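Local coordinates for endoribonuclease AbiQ (Lactococcus lactis, PDB 4GLK), which acts as the toxin of a type III toxin-antitoxin system, an RNA-cleaving endoribonuclease that its cognate antitoxin RNA AntiQ neutralises, at residues 5-10 and 101-106. The protein carries 1 engineered substitution. Residues are numbered along the deposited sequence; the frame is centred on the assembly and turned at random.
Sequences FFTVTD and IPLPLD
Phe5 meets Leu103 and Leu105 at the apolar centre of this contact. One methyl of Leu103 reaches the base of the Phe5 side chain, Leu103 CD2 lying 4.0 Å from Phe5 CB, while the other, CD1, packs against CG2 of Thr7. Leu105 crosses Phe5 at about a right angle, and Leu105 CD1 lies 4.1 Å from Phe5 CD2 on the ring. Helix 110-124 closes over this end, Met115 touching both Phe5 and Leu105. The side chains of Phe6 and Pro102 diverge, yet ring atom CD1 of Phe6 still comes within 3.8 Å of Pro102 CA, and Phe47 meets the Phe6 ring edge-to-face.

The backbones form two consecutive antiparallel bridges, Thr7 with Ile101 as the hydrogen-bonded pair and Phe6 with Pro102 as the non-hydrogen-bonded one. Short strand 100-102 is thereby joined to strand 4-8 as an outermost strand of the antiparallel sheet in this ToxN/AbiQ-family toxin. Thr7 N donates to Ile101 O over 2.8 Å at 167°, and Ile101 N returns a bond to Thr7 O. Beyond the strand end, Leu103 N still reaches Phe5 O at 3.1 Å, but the donor stands above the carbonyl plane, 46° out of it.

Toward the helix that follows, CG2 of Thr9 meets CD1 of Ile101 at 3.6 Å, the two side chains crossing at about a right angle. The Thr9 hydroxyl is engaged elsewhere: as N-cap, OG1 caps Tyr12 N at the start of helix 10-16, and it is also hydrogen-bonded to OE2 of Glu99. At the partly exposed edge, Thr7 OG1 sits between the backbone N and the carbonyl carbon (chi1 65°), 3.4 Å from Ile101 CB. A water 2.6 Å from Thr7 OG1 donates to Pro102 O, bridging the two segments.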
loop_
_atom_site.group_PDB
_atom_site.type_symbol
_atom_site.label_atom_id
_atom_site.label_comp_id
_atom_site.label_asym_id
_atom_site.label_seq_id
_atom_site.Cartn_x
_atom_site.Cartn_y
_atom_site.Cartn_z
ATOM N N PHE A 5 -10.437 -0.392 -1.916
ATOM C CA PHE A 5 -9.756 0.892 -1.782
ATOM C C PHE A 5 -10.113 1.550 -0.473
ATOM O O PHE A 5 -11.267 1.533 -0.040
ATOM C CB PHE A 5 -10.082 1.839 -2.949
ATOM C CG PHE A 5 -9.481 1.501 -4.295
ATOM C CD1 PHE A 5 -8.104 1.459 -4.469
ATOM C CD2 PHE A 5 -10.291 1.312 -5.408
ATOM C CE1 PHE A 5 -7.546 1.221 -5.726
ATOM C CE2 PHE A 5 -9.733 1.033 -6.659
ATOM C CZ PHE A 5 -8.360 0.999 -6.811
ATOM N N PHE A 6 -9.120 2.154 0.150
ATOM C CA PHE A 6 -9.330 2.837 1.416
ATOM C C PHE A 6 -8.477 4.060 1.465
ATOM O O PHE A 6 -7.504 4.191 0.704
ATOM C CB PHE A 6 -8.869 1.950 2.590
ATOM C CG PHE A 6 -9.653 0.683 2.813
ATOM C CD1 PHE A 6 -10.805 0.686 3.593
ATOM C CD2 PHE A 6 -9.222 -0.519 2.277
ATOM C CE1 PHE A 6 -11.541 -0.487 3.783
ATOM C CE2 PHE A 6 -9.957 -1.689 2.470
ATOM C CZ PHE A 6 -11.101 -1.669 3.241
ATOM N N THR A 7 -8.810 4.926 2.429
ATOM C CA THR A 7 -7.988 6.033 2.845
ATOM C C THR A 7 -7.788 5.774 4.329
ATOM O O THR A 7 -8.456 4.916 4.928
ATOM C CB THR A 7 -8.564 7.430 2.499
ATOM O OG1 THR A 7 -9.768 7.677 3.215
ATOM C CG2 THR A 7 -8.729 7.668 0.981
ATOM N N VAL A 8 -6.821 6.462 4.909
ATOM C CA VAL A 8 -6.519 6.339 6.324
ATOM C C VAL A 8 -6.733 7.732 6.914
ATOM O O VAL A 8 -6.600 8.729 6.183
ATOM C CB VAL A 8 -5.084 5.773 6.559
ATOM C CG1 VAL A 8 -4.816 5.538 8.048
ATOM C CG2 VAL A 8 -4.876 4.469 5.784
ATOM N N THR A 9 -7.132 7.823 8.207
ATOM C CA THR A 9 -7.338 9.141 8.820
ATOM C C THR A 9 -6.005 9.915 8.831
ATOM O O THR A 9 -4.946 9.318 9.083
ATOM C CB THR A 9 -7.886 9.033 10.259
ATOM O OG1 THR A 9 -6.937 8.369 11.078
ATOM C CG2 THR A 9 -9.236 8.333 10.346
ATOM N N ASP A 10 -6.069 11.236 8.563
ATOM C CA ASP A 10 -4.931 12.153 8.577
ATOM C C ASP A 10 -4.268 12.108 9.944
ATOM O O ASP A 10 -3.041 12.154 10.028
ATOM C CB ASP A 10 -5.386 13.589 8.219
ATOM C CG ASP A 10 -5.851 13.804 6.766
ATOM O OD1 ASP A 10 -5.346 13.091 5.860
ATOM O OD2 ASP A 10 -6.687 14.717 6.531
ATOM N N ILE A 101 -10.809 4.121 6.210
ATOM C CA ILE A 101 -11.950 4.804 5.621
ATOM C C ILE A 101 -12.214 4.279 4.232
ATOM O O ILE A 101 -11.419 4.549 3.335
ATOM C CB ILE A 101 -11.761 6.352 5.651
ATOM C CG1 ILE A 101 -11.379 6.843 7.072
ATOM C CG2 ILE A 101 -13.016 7.067 5.126
ATOM C CD1 ILE A 101 -10.752 8.225 7.115
ATOM N N PRO A 102 -13.328 3.553 4.006
ATOM C CA PRO A 102 -13.608 3.053 2.647
ATOM C C PRO A 102 -13.639 4.181 1.611
ATOM O O PRO A 102 -14.104 5.279 1.914
ATOM C CB PRO A 102 -14.975 2.381 2.793
ATOM C CG PRO A 102 -15.062 2.021 4.222
ATOM C CD PRO A 102 -14.383 3.133 4.956
ATOM N N LEU A 103 -13.088 3.942 0.423
ATOM C CA LEU A 103 -13.059 4.999 -0.575
ATOM C C LEU A 103 -14.157 4.876 -1.626
ATOM O O LEU A 103 -14.125 3.966 -2.454
ATOM C CB LEU A 103 -11.667 5.163 -1.198
ATOM C CG LEU A 103 -11.543 6.165 -2.331
ATOM C CD1 LEU A 103 -11.321 7.576 -1.804
ATOM C CD2 LEU A 103 -10.433 5.771 -3.251
ATOM N N PRO A 104 -15.119 5.818 -1.626
ATOM C CA PRO A 104 -16.189 5.772 -2.635
ATOM C C PRO A 104 -15.691 6.275 -3.986
ATOM O O PRO A 104 -14.951 7.263 -4.053
ATOM C CB PRO A 104 -17.276 6.693 -2.047
ATOM C CG PRO A 104 -16.793 7.065 -0.655
ATOM C CD PRO A 104 -15.313 6.954 -0.707
ATOM N N LEU A 105 -16.050 5.555 -5.057
ATOM C CA LEU A 105 -15.658 5.945 -6.400
ATOM C C LEU A 105 -16.867 6.426 -7.147
ATOM O O LEU A 105 -17.926 5.793 -7.104
ATOM C CB LEU A 105 -15.009 4.796 -7.203
ATOM C CG LEU A 105 -13.666 4.237 -6.731
ATOM C CD1 LEU A 105 -13.237 3.088 -7.621
ATOM C CD2 LEU A 105 -12.570 5.312 -6.726
ATOM N N ASP A 106 -16.694 7.535 -7.849
ATOM C CA ASP A 106 -17.688 8.108 -8.740
ATOM C C ASP A 106 -17.197 7.714 -10.142
ATOM O O ASP A 106 -16.277 8.333 -10.670
ATOM C CB ASP A 106 -17.754 9.636 -8.547
ATOM C CG ASP A 106 -18.554 10.395 -9.595
ATOM O OD1 ASP A 106 -19.569 9.842 -10.093
ATOM O OD2 ASP A 106 -18.174 11.539 -9.910
HETATM O O HOH W 1 -11.995 7.674 1.784
#